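Glutathione S-transferase (Ceriporiopsis subvermispora, PDB 6J3F) binds glutathione and probably catalyses its conjugation, through the thiol sulfur, to electrophilic substrates, perhaps cleaving aryl ethers as LigE-type relatives do. Local coordinates at residues A[21-26]-A[212-217]; A[44-49]-A[141-146]. All coordinates share one frame; numbering follows the deposited sequence.

Contact 1: residues A[21-26]-A[212-217]; sequences SPNTWK and VGWVIW. With GSH (glutathione), chain C; EDO (1,2-ethanediol), chain H.
Pro22, in the first turn of helix 22-34, wedges between the indoles of Trp214 and Trp217, and CH-pi contacts carry most of the interface. Pro22 CD stands almost on the normal of the Trp217 five-membered ring, 3.3 Å from the centroid and 5° off. Pro22 CB lies over a face of Trp214, 3.7 Å from the centroid of the six-membered ring. Trp217 holds CG opposite its backbone N (chi1 173°), whereas Trp214 turns CG away from its carbonyl carbon, and the two rings spread to flank the proline. A third contact of this kind sets Ile216 CG2 over a face of Trp25, 3.7 Å from Trp25 CG.

Gly213, without a side chain, lets its backbone come up to helix 22-34, with Pro22 CA 3.4 Å from Gly213 O in a CA-H...O contact. The short helical segments run at 133° to each other, their axes approaching to 7.5 Å.

Polar links gather on the glutathione side. Lys26, bent partway along its chain, lays CE 3.7 Å from Trp214 NE1. Lys26 NZ donates to Asn23 OD1 at 2.9 Å, in the carbonyl plane, and to glutathione O12 at 3.1 Å; Ser86 is a further partner. Asn23 thus probably steadies the ammonium group that meets the ligand's carboxylate.

Trp214 and Trp217 also pack on helix 109-136, through Val124 and Met131 among others, while Ile216 reaches Leu244 of helix 239-246. Helix 22-34 of the thioredoxin-like domain is thereby seated on the helical domain, close to strand 5-9, whose Asp9 is hydrogen-bonded to Thr24 OG1.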
loop_
_atom_site.group_PDB
_atom_site.type_symbol
_atom_site.label_atom_id
_atom_site.label_comp_id
_atom_site.label_asym_id
_atom_site.label_seq_id
_atom_site.Cartn_x
_atom_site.Cartn_y
_atom_site.Cartn_z
ATOM N N SER A 21 -19.465 -9.319 -8.834
ATOM C CA SER A 21 -18.262 -9.561 -8.049
ATOM C C SER A 21 -17.304 -8.370 -8.118
ATOM O O SER A 21 -17.086 -7.805 -9.196
ATOM C CB SER A 21 -17.557 -10.822 -8.545
ATOM O OG SER A 21 -16.356 -11.044 -7.836
ATOM N N PRO A 22 -16.708 -7.972 -6.989
ATOM C CA PRO A 22 -15.674 -6.932 -7.061
ATOM C C PRO A 22 -14.438 -7.390 -7.819
ATOM O O PRO A 22 -13.869 -6.611 -8.597
ATOM C CB PRO A 22 -15.375 -6.651 -5.580
ATOM C CG PRO A 22 -15.693 -7.959 -4.895
ATOM C CD PRO A 22 -16.907 -8.449 -5.607
ATOM N N ASN A 23 -14.011 -8.645 -7.619
ATOM C CA ASN A 23 -12.783 -9.116 -8.247
ATOM C C ASN A 23 -12.991 -9.423 -9.722
ATOM O O ASN A 23 -12.087 -9.173 -10.536
ATOM C CB ASN A 23 -12.228 -10.341 -7.515
ATOM C CG ASN A 23 -11.562 -9.979 -6.184
ATOM O OD1 ASN A 23 -10.540 -9.291 -6.145
ATOM N ND2 ASN A 23 -12.136 -10.456 -5.087
ATOM N N THR A 24 -14.160 -9.955 -10.103
ATOM C CA THR A 24 -14.345 -10.212 -11.529
ATOM C C THR A 24 -14.663 -8.939 -12.290
ATOM O O THR A 24 -14.315 -8.830 -13.469
ATOM C CB THR A 24 -15.438 -11.252 -11.790
ATOM O OG1 THR A 24 -16.729 -10.713 -11.464
ATOM C CG2 THR A 24 -15.166 -12.493 -10.981
ATOM N N TRP A 25 -15.308 -7.964 -11.644
ATOM C CA TRP A 25 -15.510 -6.699 -12.334
ATOM C C TRP A 25 -14.178 -6.046 -12.674
ATOM O O TRP A 25 -14.056 -5.414 -13.730
ATOM C CB TRP A 25 -16.382 -5.759 -11.507
ATOM C CG TRP A 25 -17.818 -5.803 -11.913
ATOM C CD1 TRP A 25 -18.853 -6.383 -11.231
ATOM C CD2 TRP A 25 -18.380 -5.272 -13.117
ATOM N NE1 TRP A 25 -20.027 -6.231 -11.934
ATOM C CE2 TRP A 25 -19.764 -5.544 -13.091
ATOM C CE3 TRP A 25 -17.850 -4.579 -14.208
ATOM C CZ2 TRP A 25 -20.620 -5.155 -14.118
ATOM C CZ3 TRP A 25 -18.706 -4.190 -15.228
ATOM C CH2 TRP A 25 -20.076 -4.479 -15.172
ATOM N N LYS A 26 -13.158 -6.210 -11.826
ATOM C CA LYS A 26 -11.851 -5.664 -12.187
ATOM C C LYS A 26 -11.417 -6.178 -13.550
ATOM O O LYS A 26 -10.999 -5.395 -14.413
ATOM C CB LYS A 26 -10.806 -5.992 -11.122
ATOM C CG LYS A 26 -10.938 -5.161 -9.867
ATOM C CD LYS A 26 -9.831 -5.484 -8.888
ATOM C CE LYS A 26 -10.021 -6.852 -8.276
ATOM N NZ LYS A 26 -8.831 -7.350 -7.542
ATOM N N VAL A 212 -12.815 1.001 -9.218
ATOM C CA VAL A 212 -14.203 0.993 -9.691
ATOM C C VAL A 212 -14.817 -0.399 -9.601
ATOM O O VAL A 212 -16.034 -0.539 -9.412
ATOM C CB VAL A 212 -14.293 1.549 -11.123
ATOM C CG1 VAL A 212 -13.952 3.049 -11.113
ATOM C CG2 VAL A 212 -13.354 0.783 -12.043
ATOM N N GLY A 213 -14.001 -1.443 -9.747
ATOM C CA GLY A 213 -14.519 -2.793 -9.614
ATOM C C GLY A 213 -15.038 -3.063 -8.214
ATOM O O GLY A 213 -16.068 -3.718 -8.037
ATOM N N TRP A 214 -14.340 -2.544 -7.202
ATOM C CA TRP A 214 -14.846 -2.649 -5.845
ATOM C C TRP A 214 -16.004 -1.690 -5.609
ATOM O O TRP A 214 -16.949 -2.031 -4.883
ATOM C CB TRP A 214 -13.708 -2.403 -4.849
ATOM C CG TRP A 214 -12.740 -3.520 -4.808
ATOM C CD1 TRP A 214 -11.631 -3.688 -5.613
ATOM C CD2 TRP A 214 -12.793 -4.673 -3.950
ATOM N NE1 TRP A 214 -10.994 -4.876 -5.299
ATOM C CE2 TRP A 214 -11.681 -5.496 -4.283
ATOM C CE3 TRP A 214 -13.663 -5.086 -2.931
ATOM C CZ2 TRP A 214 -11.426 -6.707 -3.632
ATOM C CZ3 TRP A 214 -13.412 -6.292 -2.288
ATOM C CH2 TRP A 214 -12.298 -7.088 -2.642
ATOM N N VAL A 215 -15.968 -0.505 -6.228
ATOM C CA VAL A 215 -17.020 0.478 -5.980
ATOM C C VAL A 215 -18.316 0.049 -6.657
ATOM O O VAL A 215 -19.389 0.111 -6.053
ATOM C CB VAL A 215 -16.568 1.893 -6.408
ATOM C CG1 VAL A 215 -17.770 2.818 -6.552
ATOM C CG2 VAL A 215 -15.645 2.465 -5.359
ATOM N N ILE A 216 -18.239 -0.429 -7.899
ATOM C CA ILE A 216 -19.452 -0.867 -8.578
ATOM C C ILE A 216 -20.065 -2.074 -7.867
ATOM O O ILE A 216 -21.283 -2.288 -7.923
ATOM C CB ILE A 216 -19.149 -1.154 -10.063
ATOM C CG1 ILE A 216 -20.431 -1.026 -10.877
ATOM C CG2 ILE A 216 -18.531 -2.529 -10.244
ATOM C CD1 ILE A 216 -21.086 0.339 -10.731
ATOM N N TRP A 217 -19.244 -2.862 -7.171
ATOM C CA TRP A 217 -19.771 -3.947 -6.342
ATOM C C TRP A 217 -20.643 -3.396 -5.231
ATOM O O TRP A 217 -21.700 -3.963 -4.904
ATOM C CB TRP A 217 -18.614 -4.757 -5.749
ATOM C CG TRP A 217 -18.963 -5.812 -4.731
ATOM C CD1 TRP A 217 -19.902 -6.797 -4.854
ATOM C CD2 TRP A 217 -18.314 -6.039 -3.468
ATOM N NE1 TRP A 217 -19.884 -7.610 -3.753
ATOM C CE2 TRP A 217 -18.925 -7.167 -2.883
ATOM C CE3 TRP A 217 -17.278 -5.399 -2.776
ATOM C CZ2 TRP A 217 -18.548 -7.658 -1.634
ATOM C CZ3 TRP A 217 -16.903 -5.890 -1.532
ATOM C CH2 TRP A 217 -17.533 -7.015 -0.979
HETATM N N1 GSH C . -6.684 -11.915 -5.638
HETATM C CA1 GSH C . -7.820 -12.416 -6.385
HETATM C C1 GSH C . -8.076 -11.542 -7.591
HETATM O O11 GSH C . -8.472 -12.076 -8.660
HETATM O O12 GSH C . -7.872 -10.308 -7.495
HETATM C CB1 GSH C . -9.037 -12.507 -5.465
HETATM C CG1 GSH C . -10.192 -13.177 -6.195
HETATM C CD1 GSH C . -11.317 -13.591 -5.269
HETATM O OE1 GSH C . -11.153 -13.632 -4.060
HETATM N N2 GSH C . -12.457 -13.901 -5.878
HETATM C CA2 GSH C . -13.613 -14.422 -5.170
HETATM C C2 GSH C . -13.698 -15.928 -5.209
HETATM O O2 GSH C . -13.708 -16.514 -6.277
HETATM C CB2 GSH C . -14.885 -13.825 -5.768
HETATM S SG2 GSH C . -15.072 -12.068 -5.362
HETATM N N3 GSH C . -13.761 -16.575 -4.044
HETATM C CA3 GSH C . -13.883 -18.022 -3.975
HETATM C C3 GSH C . -14.304 -18.542 -2.612
HETATM O O31 GSH C . -14.528 -17.726 -1.681
HETATM O O32 GSH C . -14.417 -19.784 -2.464
HETATM C C1 EDO H . -11.223 -10.644 -0.138
HETATM O O1 EDO H . -10.371 -10.303 0.965
HETATM C C2 EDO H . -10.546 -10.342 -1.476
HETATM O O2 EDO H . -11.321 -10.970 -2.506
#

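Contact 2: residues A[44-49]-A[141-146]; sequences EYPDIA and PRSEEF. With GSH (glutathione), chain C; EDO (1,2-ethanediol), chain D.
Ser143 OG is gripped from two directions by the 44-49 segment, and this is the close-fitting part of the contact. Ser143 OG donates to Glu44 OE1 at 2.6 Å, on the anti lone pair of that oxygen, and accepts from Tyr45 N at 2.9 Å with an N-H...O angle of 150°. Glu44 folds back at chi2 (-78°), which brings its carboxylate round to the serine; its other oxygen, OE2, is held by Asn140. One hydroxyl thus ties a side chain and a main-chain amide to helix 141-154.

Next to this pair of bonds, Phe146 turns a face to the backbone at Tyr45 and Pro46. Phe146 CD2 lies 3.5 Å from Pro46 CA, and Phe146 CD1 is 3.7 Å from Tyr45 CB.

The outer side is looser and more open to solvent. There Arg142 arches over Pro46, with Pro46 CG over one guanidinium face, 3.6 Å from Arg142 NH2, and meets Asp47 end-on. Arg142 NH1 reaches Asp47 OD2 at 3.0 Å on its syn side, while Arg142 NH2 donates to Asp47 OD1 at 3.2 Å from somewhat out of the carboxylate plane. Carboxylate and guanidinium planes are 29° apart, a somewhat twisted salt bridge.

Inward, the ring edges of Tyr45 and Phe146 approach the glycyl carboxylate of glutathione, with Phe146 CE1 3.4 Å from glutathione O32. Tyr45 OH is hydrogen-bonded to an ethanediol beside the ligand, probably from the crystallisation liquor. The segment leading into helix 48-55 and helix 141-154 thus meet as part of the interdomain glutathione site of the glutathione S-transferase fold.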
loop_
_atom_site.group_PDB
_atom_site.type_symbol
_atom_site.label_atom_id
_atom_site.label_comp_id
_atom_site.label_asym_id
_atom_site.label_seq_id
_atom_site.Cartn_x
_atom_site.Cartn_y
_atom_site.Cartn_z
ATOM N N GLU A 44 -21.090 -21.041 -10.097
ATOM C CA GLU A 44 -21.439 -20.850 -8.699
ATOM C C GLU A 44 -20.209 -21.091 -7.834
ATOM O O GLU A 44 -19.295 -21.829 -8.217
ATOM C CB GLU A 44 -22.575 -21.803 -8.286
ATOM C CG GLU A 44 -23.801 -21.784 -9.208
ATOM C CD GLU A 44 -24.718 -20.581 -8.980
ATOM O OE1 GLU A 44 -24.585 -19.904 -7.935
ATOM O OE2 GLU A 44 -25.581 -20.312 -9.846
ATOM N N TYR A 45 -20.189 -20.454 -6.661
ATOM C CA TYR A 45 -19.096 -20.581 -5.705
ATOM C C TYR A 45 -18.677 -22.032 -5.504
ATOM O O TYR A 45 -17.509 -22.358 -5.755
ATOM C CB TYR A 45 -19.459 -19.961 -4.353
ATOM C CG TYR A 45 -19.062 -18.503 -4.166
ATOM C CD1 TYR A 45 -19.891 -17.477 -4.593
ATOM C CD2 TYR A 45 -17.877 -18.161 -3.524
ATOM C CE1 TYR A 45 -19.540 -16.144 -4.412
ATOM C CE2 TYR A 45 -17.512 -16.828 -3.329
ATOM C CZ TYR A 45 -18.347 -15.826 -3.777
ATOM O OH TYR A 45 -18.010 -14.508 -3.586
ATOM N N PRO A 46 -19.567 -22.943 -5.091
ATOM C CA PRO A 46 -19.102 -24.302 -4.772
ATOM C C PRO A 46 -18.459 -25.037 -5.950
ATOM O O PRO A 46 -17.789 -26.051 -5.723
ATOM C CB PRO A 46 -20.384 -25.004 -4.313
ATOM C CG PRO A 46 -21.462 -24.293 -5.066
ATOM C CD PRO A 46 -21.047 -22.870 -5.059
ATOM N N ASP A 47 -18.631 -24.558 -7.186
ATOM C CA ASP A 47 -18.044 -25.171 -8.375
ATOM C C ASP A 47 -16.736 -24.510 -8.818
ATOM O O ASP A 47 -16.110 -24.980 -9.776
ATOM C CB ASP A 47 -19.040 -25.129 -9.545
ATOM C CG ASP A 47 -20.404 -25.683 -9.188
ATOM O OD1 ASP A 47 -20.472 -26.725 -8.482
ATOM O OD2 ASP A 47 -21.407 -25.061 -9.628
ATOM N N ILE A 48 -16.314 -23.426 -8.167
ATOM C CA ILE A 48 -15.123 -22.716 -8.625
ATOM C C ILE A 48 -13.909 -23.634 -8.607
ATOM O O ILE A 48 -13.189 -23.750 -9.602
ATOM C CB ILE A 48 -14.877 -21.460 -7.774
ATOM C CG1 ILE A 48 -15.943 -20.392 -8.051
ATOM C CG2 ILE A 48 -13.472 -20.969 -8.015
ATOM C CD1 ILE A 48 -15.837 -19.204 -7.127
ATOM N N ALA A 49 -13.649 -24.289 -7.472
ATOM C CA ALA A 49 -12.471 -25.147 -7.395
ATOM C C ALA A 49 -12.547 -26.266 -8.426
ATOM O O ALA A 49 -11.549 -26.592 -9.076
ATOM C CB ALA A 49 -12.310 -25.714 -5.986
ATOM N N PRO A 141 -29.076 -20.146 -4.686
ATOM C CA PRO A 141 -29.028 -20.940 -3.435
ATOM C C PRO A 141 -27.826 -21.869 -3.309
ATOM O O PRO A 141 -27.289 -22.028 -2.202
ATOM C CB PRO A 141 -30.353 -21.721 -3.469
ATOM C CG PRO A 141 -31.262 -20.894 -4.318
ATOM C CD PRO A 141 -30.372 -20.275 -5.376
ATOM N N ARG A 142 -27.385 -22.499 -4.403
ATOM C CA ARG A 142 -26.170 -23.313 -4.332
ATOM C C ARG A 142 -24.978 -22.488 -3.837
ATOM O O ARG A 142 -24.162 -22.977 -3.042
ATOM C CB ARG A 142 -25.882 -23.943 -5.699
ATOM C CG ARG A 142 -26.933 -24.985 -6.110
ATOM C CD ARG A 142 -26.377 -26.081 -7.019
ATOM N NE ARG A 142 -25.177 -26.717 -6.472
ATOM C CZ ARG A 142 -23.979 -26.681 -7.056
ATOM N NH1 ARG A 142 -23.827 -26.054 -8.217
ATOM N NH2 ARG A 142 -22.942 -27.283 -6.484
ATOM N N SER A 143 -24.880 -21.222 -4.269
ATOM C CA SER A 143 -23.796 -20.352 -3.820
ATOM C C SER A 143 -24.035 -19.814 -2.412
ATOM O O SER A 143 -23.090 -19.731 -1.619
ATOM C CB SER A 143 -23.598 -19.198 -4.808
ATOM O OG SER A 143 -22.882 -19.627 -5.950
ATOM N N GLU A 144 -25.283 -19.434 -2.088
ATOM C CA GLU A 144 -25.607 -18.959 -0.738
ATOM C C GLU A 144 -25.215 -19.976 0.324
ATOM O O GLU A 144 -24.711 -19.606 1.395
ATOM C CB GLU A 144 -27.101 -18.655 -0.628
ATOM C CG GLU A 144 -27.509 -17.879 0.619
ATOM C CD GLU A 144 -27.577 -18.709 1.909
ATOM O OE1 GLU A 144 -27.486 -18.105 3.007
ATOM O OE2 GLU A 144 -27.741 -19.950 1.835
ATOM N N GLU A 145 -25.486 -21.261 0.074
ATOM C CA GLU A 145 -25.109 -22.277 1.050
ATOM C C GLU A 145 -23.609 -22.235 1.297
ATOM O O GLU A 145 -23.156 -22.146 2.445
ATOM C CB GLU A 145 -25.553 -23.669 0.578
ATOM C CG GLU A 145 -25.182 -24.809 1.537
ATOM C CD GLU A 145 -23.695 -25.210 1.464
ATOM O OE1 GLU A 145 -23.072 -25.387 2.543
ATOM O OE2 GLU A 145 -23.147 -25.325 0.329
ATOM N N PHE A 146 -22.823 -22.273 0.213
ATOM C CA PHE A 146 -21.365 -22.248 0.311
ATOM C C PHE A 146 -20.865 -20.931 0.918
ATOM O O PHE A 146 -19.939 -20.923 1.740
ATOM C CB PHE A 146 -20.785 -22.490 -1.085
ATOM C CG PHE A 146 -19.281 -22.555 -1.142
ATOM C CD1 PHE A 146 -18.510 -21.392 -1.094
ATOM C CD2 PHE A 146 -18.638 -23.775 -1.307
ATOM C CE1 PHE A 146 -17.128 -21.449 -1.173
ATOM C CE2 PHE A 146 -17.250 -23.838 -1.396
ATOM C CZ PHE A 146 -16.493 -22.676 -1.325
HETATM N N1 GSH C . -6.684 -11.915 -5.638
HETATM C CA1 GSH C . -7.820 -12.416 -6.385
HETATM C C1 GSH C . -8.076 -11.542 -7.591
HETATM O O11 GSH C . -8.472 -12.076 -8.660
HETATM O O12 GSH C . -7.872 -10.308 -7.495
HETATM C CB1 GSH C . -9.037 -12.507 -5.465
HETATM C CG1 GSH C . -10.192 -13.177 -6.195
HETATM C CD1 GSH C . -11.317 -13.591 -5.269
HETATM O OE1 GSH C . -11.153 -13.632 -4.060
HETATM N N2 GSH C . -12.457 -13.901 -5.878
HETATM C CA2 GSH C . -13.613 -14.422 -5.170
HETATM C C2 GSH C . -13.698 -15.928 -5.209
HETATM O O2 GSH C . -13.708 -16.514 -6.277
HETATM C CB2 GSH C . -14.885 -13.825 -5.768
HETATM S SG2 GSH C . -15.072 -12.068 -5.362
HETATM N N3 GSH C . -13.761 -16.575 -4.044
HETATM C CA3 GSH C . -13.883 -18.022 -3.975
HETATM C C3 GSH C . -14.304 -18.542 -2.612
HETATM O O31 GSH C . -14.528 -17.726 -1.681
HETATM O O32 GSH C . -14.417 -19.784 -2.464
HETATM C C1 EDO D . -15.839 -10.875 -1.614
HETATM O O1 EDO D . -14.821 -10.158 -0.910
HETATM C C2 EDO D . -15.311 -12.270 -1.887
HETATM O O2 EDO D . -16.168 -12.937 -2.823
#

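Both contacts join the thioredoxin-like domain to the helical domain and both touch the same glutathione, yet their centres lie about 19 Å apart and they do not meet. Contact 1 is core, centred about 3 Å from the centre of the chain, and pairs two helices through aromatic and aliphatic faces; Lys26 and Asn23 face the ligand's gamma-glutamyl end. Contact 2, centred about 18 Å from the centre of the chain, sets the segment leading into helix 48-55 against a helix start and adds hydrogen bonds and a salt bridge to the packing of Phe146, with the glycyl end alongside. The buried areas are similar, 406 and 424 Å², and in sequence contact 2 is nested within the span closed by contact 1.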